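Local coordinates for RmpD (Hexulose-6-phosphate synthase) (Streptococcus mutans, PDB 3EXT), which belongs to the HUMPS family of TIM-barrel proteins and binds a magnesium ion in its barrel, at residues 62-67 with 115-120. Sequence-based numbering, arbitrary orientation.
Sequences VADTKC and QVELYG. With MG (magnesium ion), chain B.
Val62 CG1 meets the amide oxygen OE1 of Gln115 at 3.7 Å, the two side chains crossing at about a right angle inside the barrel. NE2 of the same Gln115 is hydrogen-bonded to Gln137, which holds the amide in place. Asp64, centre of an inverse gamma turn, reaches the magnesium ion through OD2 (1.9 Å). Its other oxygen, OD1, accepts a hydrogen bond from Thr87 and stands 3.8 Å from Glu117 OE2, with the two carboxylate planes 20° apart, close to parallel. This approach of like charges is probably eased by the metal and by Lys66 NZ, which forms a salt bridge to Asp64 OD2 (2.9 Å), with a weak hydrogen bond to OD1 as well, and a long salt bridge to Glu117 OE2 (3.6 Å). The segments belong to the third and fifth strands of an eight-stranded parallel TIM barrel. The fourth strand, 85-89, runs between them, so they meet only through side chains whose ends gather inside the barrel, near the C-terminal ends of the strands. Glu35 supplies the second protein ligand of the metal, and four waters also coordinate it. Two of these give Glu117 a second-shell role: both donate to OE2, and the one that also accepts from Lys66 NZ lies 2.9 Å from Glu117 OE2. A bend at chi2 (-80°) swings the Glu117 carboxylate toward this hydrated ion. The Lys66 chain runs extended through chi3, then turns at chi4 (71°) to bring NZ among the acidic groups; NZ also hydrogen-bonds Thr38. Nearer the backbone, Lys66 CG packs 4.0 Å from Glu117 CG. Lys66 CE touches Tyr119 CE2 (3.7 Å) obliquely to the ring and also lies against the hydroxyl, which is hydrogen-bonded to Asp69 of the second subunit.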
# COMPACT_ATOMS: atom_id res chain seq x y z
N VAL A 62 -12.49 2.88 -8.98
CA VAL A 62 -11.79 2.50 -7.77
C VAL A 62 -10.30 2.82 -7.94
O VAL A 62 -9.70 2.41 -8.94
CB VAL A 62 -12.00 0.99 -7.42
CG1 VAL A 62 -11.22 0.59 -6.16
CG2 VAL A 62 -13.49 0.72 -7.24
N ALA A 63 -9.76 3.56 -6.97
CA ALA A 63 -8.30 3.67 -6.80
C ALA A 63 -7.89 2.74 -5.65
O ALA A 63 -8.09 3.03 -4.44
CB ALA A 63 -7.86 5.14 -6.52
N ASP A 64 -7.33 1.60 -6.05
CA ASP A 64 -6.92 0.61 -5.05
C ASP A 64 -5.52 0.93 -4.54
O ASP A 64 -4.52 0.30 -4.94
CB ASP A 64 -6.98 -0.79 -5.71
CG ASP A 64 -6.66 -1.91 -4.77
OD1 ASP A 64 -6.57 -1.72 -3.54
OD2 ASP A 64 -6.43 -3.04 -5.29
N THR A 65 -5.41 1.89 -3.61
CA THR A 65 -4.09 2.34 -3.11
C THR A 65 -3.64 1.54 -1.89
O THR A 65 -2.45 1.61 -1.50
CB THR A 65 -4.18 3.82 -2.65
OG1 THR A 65 -5.23 3.94 -1.69
CG2 THR A 65 -4.46 4.78 -3.88
N LYS A 66 -4.57 0.79 -1.28
CA LYS A 66 -4.31 0.09 0.00
C LYS A 66 -3.62 1.04 0.97
O LYS A 66 -2.61 0.70 1.57
CB LYS A 66 -3.46 -1.16 -0.20
CG LYS A 66 -4.29 -2.32 -0.79
CD LYS A 66 -3.42 -3.46 -1.27
CE LYS A 66 -4.28 -4.62 -1.88
NZ LYS A 66 -4.89 -4.26 -3.21
N CYS A 67 -4.19 2.22 1.15
CA CYS A 67 -3.58 3.27 1.98
C CYS A 67 -3.37 2.77 3.43
O CYS A 67 -4.31 2.28 4.04
CB CYS A 67 -4.54 4.43 1.96
SG CYS A 67 -4.04 5.84 2.90
N GLN A 115 -13.01 1.72 1.19
CA GLN A 115 -13.22 0.27 1.31
C GLN A 115 -12.05 -0.29 2.07
O GLN A 115 -10.91 0.11 1.84
CB GLN A 115 -13.29 -0.43 -0.06
CG GLN A 115 -14.08 0.29 -1.15
CD GLN A 115 -13.93 -0.45 -2.46
OE1 GLN A 115 -12.84 -0.46 -3.02
NE2 GLN A 115 -15.00 -1.07 -2.95
N VAL A 116 -12.31 -1.18 3.04
CA VAL A 116 -11.23 -1.82 3.79
C VAL A 116 -10.77 -3.08 3.10
O VAL A 116 -11.58 -4.02 2.89
CB VAL A 116 -11.62 -2.15 5.29
CG1 VAL A 116 -10.39 -2.66 6.05
CG2 VAL A 116 -12.14 -0.88 5.98
N GLU A 117 -9.50 -3.11 2.72
CA GLU A 117 -8.87 -4.30 2.15
C GLU A 117 -8.46 -5.25 3.26
O GLU A 117 -7.61 -4.91 4.09
CB GLU A 117 -7.67 -3.95 1.26
CG GLU A 117 -8.00 -3.58 -0.20
CD GLU A 117 -8.24 -4.85 -1.07
OE1 GLU A 117 -8.34 -5.94 -0.49
OE2 GLU A 117 -8.39 -4.76 -2.31
N LEU A 118 -9.03 -6.46 3.22
CA LEU A 118 -8.86 -7.47 4.31
C LEU A 118 -7.69 -8.42 4.06
O LEU A 118 -7.78 -9.30 3.23
CB LEU A 118 -10.16 -8.26 4.49
CG LEU A 118 -11.42 -7.48 4.87
CD1 LEU A 118 -12.62 -8.38 4.97
CD2 LEU A 118 -11.16 -6.70 6.16
N TYR A 119 -6.61 -8.22 4.79
CA TYR A 119 -5.36 -9.03 4.70
C TYR A 119 -4.90 -9.43 6.10
O TYR A 119 -5.00 -8.63 7.04
CB TYR A 119 -4.18 -8.27 3.99
CG TYR A 119 -4.31 -8.23 2.47
CD1 TYR A 119 -3.62 -9.13 1.66
CD2 TYR A 119 -5.19 -7.33 1.85
CE1 TYR A 119 -3.84 -9.15 0.27
CE2 TYR A 119 -5.38 -7.31 0.45
CZ TYR A 119 -4.70 -8.22 -0.32
OH TYR A 119 -4.86 -8.21 -1.68
N GLY A 120 -4.33 -10.62 6.21
CA GLY A 120 -3.75 -11.06 7.48
C GLY A 120 -4.78 -11.22 8.59
O GLY A 120 -5.97 -11.47 8.32
MG MG B . -7.58 -4.45 -5.95
O HOH W 1 -6.97 -5.93 -4.53
O HOH W 2 -9.29 -3.83 -4.52
O HOH W 3 -9.15 -6.03 -6.67
O HOH W 4 -6.11 -5.14 -6.94